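Side-chain contacts in GCN5-related N-acetyltransferase (Ralstonia eutropha JMP134, PDB 2Q0Y), which probably transfers acyl groups, as expected of a GNAT-family acetyltransferase, and binds zinc and magnesium ions in the crystal: residues R19-M22 and F23-A26; M58-G62 and A63-G67; V95-S98 and H99-R102. All coordinates share one frame; numbering follows the deposited sequence. Where two conformers were deposited one is given.

None of the three contacts is deeply buried. Contact 1, two turns of helix 12-25, is partly buried, while contact 2, the hairpin between strands 54-60 and 63-74, and contact 3, the loop between strand 86-95 and helix 104-118, lie at the surface. Their chemistry follows their place. The helix pairs an aromatic ring with a guanidinium and a selenomethionine methyl, the hairpin relies on backbone bonds, and the loop is held by polar side chains. Contacts 2 and 3 share one zinc ion, bound by Glu60 and His99, and a probable hydrogen bond joins Leu65 O and Asp96 N. A salt bridge from Glu25 to Arg100 ties contacts 1 and 3; contacts 1 and 2 do not touch.

Contact 1: R19-M22 and F23-A26; sequences REAM and FREA. With FMT (formic acid), chain G.
Arg19 and Phe23, one helical turn apart, lie side by side and point the same way. From CB, the Arg19 chain sets out with CG anti to N (chi1 -175°) and stays extended as far as NE, running along the ring. CG lies 3.8 Å from Phe23 CE2, and NE follows at the ring's edge, in its plane. CZ comes 3.6 Å from Phe23 CE2, which sits over the centre of one guanidinium face; the two planes stand 86° apart. At the tip, NH2 donates over 3.2 Å to O1 of a formic acid molecule, probably from the crystallisation liquor, and NH1 makes a weak bond to its O2. NH1 also bonds Asn92 OD1, and NH2 bonds Pro77 O of the second subunit. The selenomethionine Met22 bends at its end to set CE 3.5 Å from the centroid of the Phe23 ring, 11° off the normal, a CH-pi contact with the selenium farther out. In the backbone, Phe23 N bonds Arg19 O at 3.1 Å. Repeated i to i+4 bonds of this kind mark the alpha helix, here helix 12-25 of the GNAT domain, decorated by a Met-aromatic pair.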
ATOM      1  N   ARG A  19       4.477 -14.733  10.423  1.00 13.05           N
ATOM      2  CA  ARG A  19       3.439 -13.725  10.351  1.00 12.40           C
ATOM      3  C   ARG A  19       2.637 -13.675  11.644  1.00 11.76           C
ATOM      4  O   ARG A  19       2.418 -12.602  12.193  1.00 12.63           O
ATOM      5  CB  ARG A  19       2.524 -13.986   9.158  1.00 10.48           C
ATOM      6  CG  ARG A  19       1.471 -12.909   8.912  1.00 12.57           C
ATOM      7  CD  ARG A  19       0.829 -13.073   7.564  1.00 12.81           C
ATOM      8  NE  ARG A  19      -0.114 -12.006   7.221  1.00  9.27           N
ATOM      9  CZ  ARG A  19       0.220 -10.812   6.739  1.00 14.34           C
ATOM     10  NH1 ARG A  19       1.492 -10.462   6.599  1.00 13.70           N
ATOM     11  NH2 ARG A  19      -0.716  -9.936   6.449  1.00 12.48           N
ATOM     12  N   GLU A  20       2.175 -14.825  12.126  1.00  9.55           N
ATOM     13  CA  GLU A  20       1.372 -14.872  13.346  0.50 11.00           C
ATOM     14  C   GLU A  20       2.167 -14.351  14.545  1.00 10.56           C
ATOM     15  O   GLU A  20       1.664 -13.528  15.337  1.00 11.78           O
ATOM     16  CB  GLU A  20       0.898 -16.306  13.589  0.50  9.64           C
ATOM     17  CG  GLU A  20       0.008 -16.514  14.802  0.50 13.21           C
ATOM     18  CD  GLU A  20      -0.648 -17.889  14.806  0.50 15.82           C
ATOM     19  OE1 GLU A  20      -1.295 -18.265  13.796  0.50 17.65           O
ATOM     20  OE2 GLU A  20      -0.525 -18.591  15.826  0.50 24.84           O
ATOM     21  N   ALA A  21       3.407 -14.826  14.678  1.00 11.41           N
ATOM     22  CA  ALA A  21       4.250 -14.442  15.834  1.00 11.34           C
ATOM     23  C   ALA A  21       4.538 -12.932  15.836  1.00 11.25           C
ATOM     24  O   ALA A  21       4.447 -12.283  16.880  1.00 11.09           O
ATOM     25  CB  ALA A  21       5.563 -15.249  15.859  1.00 15.31           C
HETATM   26  N   MSE A  22       4.873 -12.393  14.666  1.00 10.21           N
HETATM   27  CA  MSE A  22       5.125 -10.958  14.481  1.00 11.82           C
HETATM   28  C   MSE A  22       3.921 -10.117  14.918  1.00 12.40           C
HETATM   29  O   MSE A  22       4.052  -9.171  15.693  1.00 10.96           O
HETATM   30  CB  MSE A  22       5.476 -10.679  13.014  1.00 11.83           C
HETATM   31  CG  MSE A  22       5.634  -9.221  12.645  1.00 16.42           C
HETATM   32 SE   MSE A  22       5.639  -8.917  10.732  0.75 20.19          SE
HETATM   33  CE  MSE A  22       3.734  -9.223  10.382  1.00 15.38           C
ATOM     34  N   PHE A  23       2.737 -10.468  14.426  1.00 13.27           N
ATOM     35  CA  PHE A  23       1.526  -9.733  14.806  1.00 11.76           C
ATOM     36  C   PHE A  23       1.118  -9.943  16.260  1.00 12.39           C
ATOM     37  O   PHE A  23       0.634  -9.011  16.911  1.00 13.14           O
ATOM     38  CB  PHE A  23       0.362 -10.106  13.880  1.00 12.37           C
ATOM     39  CG  PHE A  23       0.392  -9.438  12.524  1.00 10.58           C
ATOM     40  CD1 PHE A  23       0.517  -8.054  12.410  1.00 12.87           C
ATOM     41  CD2 PHE A  23       0.244 -10.188  11.366  1.00 13.19           C
ATOM     42  CE1 PHE A  23       0.494  -7.440  11.178  1.00 16.35           C
ATOM     43  CE2 PHE A  23       0.236  -9.577  10.127  1.00 11.99           C
ATOM     44  CZ  PHE A  23       0.358  -8.200  10.038  1.00 11.77           C
ATOM     45  N   ARG A  24       1.283 -11.151  16.788  1.00 12.03           N
ATOM     46  CA  ARG A  24       0.920 -11.417  18.175  1.00 13.76           C
ATOM     47  C   ARG A  24       1.793 -10.579  19.083  1.00 13.44           C
ATOM     48  O   ARG A  24       1.312  -9.935  20.017  1.00 11.81           O
ATOM     49  CB  ARG A  24       1.100 -12.893  18.508  1.00 13.59           C
ATOM     50  CG  ARG A  24       0.767 -13.269  19.935  1.00 18.10           C
ATOM     51  CD  ARG A  24       0.897 -14.777  20.148  1.00 21.59           C
ATOM     52  NE  ARG A  24       2.232 -15.259  19.776  1.00 36.80           N
ATOM     53  CZ  ARG A  24       2.504 -16.457  19.252  1.00 44.71           C
ATOM     54  NH1 ARG A  24       1.540 -17.357  19.042  1.00 53.58           N
ATOM     55  NH2 ARG A  24       3.761 -16.766  18.938  1.00 42.00           N
ATOM     56  N   GLU A  25       3.089 -10.565  18.792  1.00 11.80           N
ATOM     57  CA  GLU A  25       4.039  -9.825  19.624  0.50 12.12           C
ATOM     58  C   GLU A  25       3.799  -8.315  19.514  1.00 12.90           C
ATOM     59  O   GLU A  25       4.083  -7.568  20.455  1.00 13.30           O
ATOM     60  CB  GLU A  25       5.491 -10.220  19.287  0.50 12.21           C
ATOM     61  CG  GLU A  25       5.907 -11.581  19.883  0.50 10.40           C
ATOM     62  CD  GLU A  25       7.232 -12.133  19.328  0.50 11.59           C
ATOM     63  OE1 GLU A  25       8.032 -11.317  18.845  0.50 11.12           O
ATOM     64  OE2 GLU A  25       7.472 -13.368  19.387  0.50  3.29           O
ATOM     65  N   ALA A  26       3.252  -7.873  18.392  1.00 12.56           N
ATOM     66  CA  ALA A  26       2.902  -6.472  18.188  1.00 14.64           C
ATOM     67  C   ALA A  26       1.546  -6.102  18.821  1.00 16.27           C
ATOM     68  O   ALA A  26       1.136  -4.948  18.767  1.00 20.54           O
ATOM     69  CB  ALA A  26       2.880  -6.157  16.732  1.00 15.13           C
TER
HETATM   70  C   FMT G 158       1.452  -7.524   5.463  1.00 22.00           C
HETATM   71  O1  FMT G 158       0.348  -7.276   5.063  1.00 22.39           O
HETATM   72  O2  FMT G 158       1.702  -7.436   6.639  1.00 31.35           O

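Contact 2: M58-G62 and A63-G67. With ZN (zinc ion), chain B.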
HETATM    1  N   MSE A  58      17.106 -16.856   7.622  1.00  9.70           N
HETATM    2  CA  MSE A  58      18.366 -16.992   8.361  1.00 10.01           C
HETATM    3  C   MSE A  58      18.335 -18.270   9.195  1.00  9.30           C
HETATM    4  O   MSE A  58      17.392 -18.511   9.959  1.00  9.81           O
HETATM    5  CB  MSE A  58      18.606 -15.798   9.285  1.00 10.47           C
HETATM    6  CG  MSE A  58      19.994 -15.734   9.876  1.00 14.14           C
HETATM    7 SE   MSE A  58      21.286 -15.172   8.509  0.75 22.31          SE
HETATM    8  CE  MSE A  58      20.757 -13.347   8.332  1.00 21.64           C
ATOM      9  N   GLU A  59      19.377 -19.077   9.052  1.00 10.86           N
ATOM     10  CA  GLU A  59      19.475 -20.364   9.723  1.00  9.49           C
ATOM     11  C   GLU A  59      20.746 -20.488  10.553  1.00  9.49           C
ATOM     12  O   GLU A  59      21.782 -19.949  10.189  1.00 13.00           O
ATOM     13  CB  GLU A  59      19.489 -21.506   8.707  1.00 12.64           C
ATOM     14  CG  GLU A  59      18.338 -21.514   7.770  1.00 17.47           C
ATOM     15  CD  GLU A  59      18.315 -22.760   6.939  1.00 14.73           C
ATOM     16  OE1 GLU A  59      19.393 -23.190   6.481  1.00 21.34           O
ATOM     17  OE2 GLU A  59      17.217 -23.307   6.761  1.00 20.15           O
ATOM     18  N   GLU A  60      20.611 -21.176  11.682  1.00  9.77           N
ATOM     19  CA  GLU A  60      21.726 -21.525  12.547  0.50 10.40           C
ATOM     20  C   GLU A  60      21.917 -23.024  12.409  1.00 10.66           C
ATOM     21  O   GLU A  60      21.047 -23.802  12.783  1.00 10.79           O
ATOM     22  CB  GLU A  60      21.435 -21.163  14.016  0.50 10.28           C
ATOM     23  CG  GLU A  60      22.447 -21.728  15.009  0.50 12.70           C
ATOM     24  CD  GLU A  60      22.225 -21.272  16.441  0.50 10.66           C
ATOM     25  OE1 GLU A  60      21.229 -20.575  16.692  0.50  5.50           O
ATOM     26  OE2 GLU A  60      23.059 -21.615  17.318  0.50 12.12           O
ATOM     27  N   GLY A  61      23.044 -23.435  11.850  1.00 13.05           N
ATOM     28  CA  GLY A  61      23.281 -24.849  11.631  1.00 14.32           C
ATOM     29  C   GLY A  61      22.111 -25.527  10.952  1.00 13.91           C
ATOM     30  O   GLY A  61      21.718 -26.618  11.351  1.00 15.42           O
ATOM     31  N   GLY A  62      21.537 -24.874   9.943  1.00 13.42           N
ATOM     32  CA  GLY A  62      20.402 -25.438   9.209  1.00 13.58           C
ATOM     33  C   GLY A  62      19.004 -25.258   9.812  1.00 13.22           C
ATOM     34  O   GLY A  62      18.015 -25.665   9.197  1.00 14.40           O
ATOM     35  N   ALA A  63      18.900 -24.656  11.002  1.00 13.02           N
ATOM     36  CA  ALA A  63      17.594 -24.432  11.661  1.00 11.60           C
ATOM     37  C   ALA A  63      17.135 -22.978  11.474  1.00 11.96           C
ATOM     38  O   ALA A  63      17.838 -22.071  11.900  1.00 10.43           O
ATOM     39  CB  ALA A  63      17.695 -24.730  13.143  1.00 12.64           C
ATOM     40  N   PRO A  64      15.975 -22.757  10.835  1.00 13.68           N
ATOM     41  CA  PRO A  64      15.498 -21.401  10.612  1.00 14.64           C
ATOM     42  C   PRO A  64      15.202 -20.647  11.905  1.00 14.61           C
ATOM     43  O   PRO A  64      14.445 -21.143  12.740  1.00 16.42           O
ATOM     44  CB  PRO A  64      14.209 -21.608   9.798  1.00 16.31           C
ATOM     45  CG  PRO A  64      14.371 -22.961   9.186  1.00 21.18           C
ATOM     46  CD  PRO A  64      15.045 -23.742  10.254  1.00 15.94           C
ATOM     47  N   LEU A  65      15.813 -19.467  12.039  1.00 11.62           N
ATOM     48  CA  LEU A  65      15.663 -18.581  13.199  1.00 13.96           C
ATOM     49  C   LEU A  65      14.932 -17.285  12.857  1.00 12.92           C
ATOM     50  O   LEU A  65      14.490 -16.566  13.747  1.00 11.11           O
ATOM     51  CB  LEU A  65      17.050 -18.160  13.708  1.00 16.62           C
ATOM     52  CG  LEU A  65      18.014 -19.143  14.346  1.00 23.76           C
ATOM     53  CD1 LEU A  65      19.148 -18.342  14.889  1.00 26.74           C
ATOM     54  CD2 LEU A  65      17.357 -19.950  15.448  1.00 29.77           C
ATOM     55  N   ALA A  66      14.871 -16.957  11.571  1.00  9.66           N
ATOM     56  CA  ALA A  66      14.317 -15.678  11.135  1.00  9.12           C
ATOM     57  C   ALA A  66      13.967 -15.736   9.666  1.00  9.91           C
ATOM     58  O   ALA A  66      14.490 -16.554   8.913  1.00  9.10           O
ATOM     59  CB  ALA A  66      15.304 -14.557  11.370  1.00  9.44           C
ATOM     60  N   GLY A  67      13.105 -14.821   9.246  1.00  9.94           N
ATOM     61  CA  GLY A  67      12.720 -14.738   7.857  1.00 11.08           C
ATOM     62  C   GLY A  67      12.216 -13.363   7.506  1.00 10.25           C
ATOM     63  O   GLY A  67      11.866 -12.575   8.387  1.00  8.90           O
TER
HETATM   64 ZN    ZN B 153      21.655 -19.629  18.557  1.00 17.96          ZN
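The Glu60 carboxylate binds a zinc ion through OE1 at 2.1 Å, with OE2 a longer, weaker approach at 2.7 Å from the metal, while Leu65 CD1 packs 3.5 Å from OE1. The Glu60 chain leaves CB trans to the amide nitrogen (chi1 169°) and stays extended, which carries the carboxylate out to the ion; His99 supplies another zinc ligand. The Glu59 carboxylate lies alongside the Pro64 ring, with OE2 3.8 Å from Pro64 CG, and forms a salt bridge to Arg5. These two glutamates leave opposite faces of a beta hairpin joined by a type I' turn from Glu60 to Ala63, whose two middle residues are glycines with positive phi. Paired bonds close the turn, Glu60 N to Ala63 O and Ala63 N to Glu60 O each spanning 2.9 Å. Farther along, the register slips by one residue at a classic beta bulge, in which Leu65 and Ala66 both face Met58. Met58 O takes a nearly straight bond from Leu65 N at 2.8 Å and a weak one from Ala66 N. On the face that Glu60 shares, the CB atoms of Met58 and Ala66 approach to 4.1 Å, where both side chains pack against Ile104.

Contact 3: V95-S98 and H99-R102; sequences VDPS and HRER. With ZN (zinc ion), chain B.
His99, Arg100 and Val95 bury more of their surface here than the other residues: His99 is held by Asp96 and the zinc ion, whereas Arg100 and Val95 hold each other. The His99 imidazole is engaged at both nitrogens. ND1 donates to Asp96 OD2 over 2.8 Å, with the oxygen in the ring plane, and NE2 binds the zinc ion at 2.0 Å. A chi1 of 174° swings the Asp96 carboxylate away from its own amide and toward the ring, the two flat groups standing 50° apart. The same OD2 also accepts Ser98 N at 3.1 Å, an Asx turn; Ser98 N comes from well above the carboxylate plane, His99 ND1 on the anti side and a little beyond the other face. Held so, the carboxylate would be expected to polarise the imidazole and strengthen its grip on the metal. A 2.9 Å bond from His99 N to Asp96 O closes the tight turn that the Asx turn begins.

Arg100 runs back past Val95 in the opposite sense, its CG 4.0 Å from Val95 CG1. NE and NH2 then grip Val95 O side-on, each at 2.8 Å, the oxygen lying close to the guanidinium plane. Pro97 CA sits over one face of that group, toward its rim, and NH2 also forms a salt bridge with Glu25 of helix 12-25.

The loop joins strand 86-95 to helix 104-118, the connection that in GNAT enzymes carries the loop binding the acetyl-CoA pyrophosphate, consistent with such a role here, though no coenzyme is bound. Val95 packs on Ala66 of strand 63-74, His99 on Leu65, and both on Ile104 at the helix start.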
ATOM      1  N   VAL A  95      12.188 -12.304  13.778  1.00 10.06           N
ATOM      2  CA  VAL A  95      13.424 -12.870  14.308  1.00  7.87           C
ATOM      3  C   VAL A  95      13.151 -13.588  15.633  1.00  8.56           C
ATOM      4  O   VAL A  95      12.543 -13.024  16.548  1.00  7.99           O
ATOM      5  CB  VAL A  95      14.516 -11.779  14.515  1.00  8.84           C
ATOM      6  CG1 VAL A  95      15.802 -12.397  15.019  1.00 10.35           C
ATOM      7  CG2 VAL A  95      14.793 -11.002  13.242  1.00  9.67           C
ATOM      8  N   ASP A  96      13.620 -14.829  15.752  1.00  8.32           N
ATOM      9  CA  ASP A  96      13.495 -15.598  16.996  1.00  9.42           C
ATOM     10  C   ASP A  96      13.879 -14.729  18.200  1.00  8.40           C
ATOM     11  O   ASP A  96      14.922 -14.105  18.190  1.00 10.45           O
ATOM     12  CB  ASP A  96      14.399 -16.832  16.971  1.00 10.35           C
ATOM     13  CG  ASP A  96      14.404 -17.582  18.286  1.00 16.25           C
ATOM     14  OD1 ASP A  96      13.398 -18.244  18.580  1.00 11.26           O
ATOM     15  OD2 ASP A  96      15.407 -17.519  19.033  1.00 15.83           O
ATOM     16  N   PRO A  97      13.028 -14.690  19.242  1.00  9.25           N
ATOM     17  CA  PRO A  97      13.257 -13.863  20.406  1.00  8.58           C
ATOM     18  C   PRO A  97      14.586 -14.043  21.132  1.00 10.24           C
ATOM     19  O   PRO A  97      15.034 -13.119  21.817  1.00 13.73           O
ATOM     20  CB  PRO A  97      12.098 -14.256  21.330  1.00 10.00           C
ATOM     21  CG  PRO A  97      11.048 -14.681  20.466  1.00 11.88           C
ATOM     22  CD  PRO A  97      11.713 -15.345  19.307  1.00  9.47           C
ATOM     23  N   SER A  98      15.188 -15.223  21.032  1.00  7.19           N
ATOM     24  CA  SER A  98      16.482 -15.471  21.651  1.00  7.45           C
ATOM     25  C   SER A  98      17.677 -15.126  20.786  1.00  8.73           C
ATOM     26  O   SER A  98      18.810 -15.366  21.202  1.00  9.36           O
ATOM     27  CB  SER A  98      16.566 -16.917  22.087  1.00  9.49           C
ATOM     28  OG  SER A  98      15.567 -17.134  23.064  1.00 10.46           O
ATOM     29  N   HIS A  99      17.433 -14.541  19.618  1.00  7.84           N
ATOM     30  CA  HIS A  99      18.481 -14.209  18.669  1.00  8.21           C
ATOM     31  C   HIS A  99      18.365 -12.785  18.145  1.00  8.53           C
ATOM     32  O   HIS A  99      18.709 -12.516  16.984  1.00  9.81           O
ATOM     33  CB  HIS A  99      18.477 -15.236  17.525  1.00  6.85           C
ATOM     34  CG  HIS A  99      18.967 -16.580  17.956  1.00  6.60           C
ATOM     35  ND1 HIS A  99      18.140 -17.513  18.539  1.00  7.48           N
ATOM     36  CD2 HIS A  99      20.202 -17.130  17.935  1.00  9.69           C
ATOM     37  CE1 HIS A  99      18.846 -18.591  18.841  1.00  9.98           C
ATOM     38  NE2 HIS A  99      20.102 -18.383  18.496  1.00  8.33           N
ATOM     39  N   ARG A 100      17.922 -11.872  19.014  1.00  9.78           N
ATOM     40  CA  ARG A 100      17.704 -10.487  18.608  1.00 12.82           C
ATOM     41  C   ARG A 100      18.852  -9.503  18.865  1.00 14.81           C
ATOM     42  O   ARG A 100      18.738  -8.313  18.550  1.00 15.39           O
ATOM     43  CB  ARG A 100      16.403  -9.978  19.212  1.00 13.33           C
ATOM     44  CG  ARG A 100      15.245 -10.612  18.501  1.00 14.96           C
ATOM     45  CD  ARG A 100      13.932 -10.191  19.041  1.00 14.64           C
ATOM     46  NE  ARG A 100      12.874 -10.930  18.375  1.00 13.84           N
ATOM     47  CZ  ARG A 100      11.619 -10.928  18.796  1.00 18.07           C
ATOM     48  NH1 ARG A 100      11.274 -10.169  19.827  1.00 16.25           N
ATOM     49  NH2 ARG A 100      10.718 -11.669  18.192  1.00 12.38           N
ATOM     50  N   GLU A 101      19.971  -9.987  19.367  1.00 15.81           N
ATOM     51  CA  GLU A 101      21.105  -9.093  19.588  1.00 19.23           C
ATOM     52  C   GLU A 101      22.289  -9.456  18.698  1.00 19.16           C
ATOM     53  O   GLU A 101      23.449  -9.380  19.120  1.00 19.67           O
ATOM     54  CB  GLU A 101      21.495  -9.123  21.070  1.00 21.66           C
ATOM     55  CG  GLU A 101      20.333  -8.822  22.033  1.00 29.59           C
ATOM     56  CD  GLU A 101      19.607  -7.499  21.725  1.00 43.67           C
ATOM     57  OE1 GLU A 101      20.201  -6.606  21.070  1.00 47.73           O
ATOM     58  OE2 GLU A 101      18.435  -7.351  22.151  1.00 51.61           O
ATOM     59  N   ARG A 102      21.991  -9.843  17.462  1.00 16.81           N
ATOM     60  CA  ARG A 102      22.991 -10.365  16.544  1.00 16.18           C
ATOM     61  C   ARG A 102      22.961  -9.693  15.173  1.00 13.88           C
ATOM     62  O   ARG A 102      23.657 -10.136  14.272  1.00 16.02           O
ATOM     63  CB  ARG A 102      22.767 -11.878  16.362  1.00 19.76           C
TER
HETATM   64 ZN    ZN B 153      21.655 -19.629  18.557  1.00 17.96          ZN
HETATM   65  O   HOH W   1      17.589 -12.009  21.902  1.00 21.27           O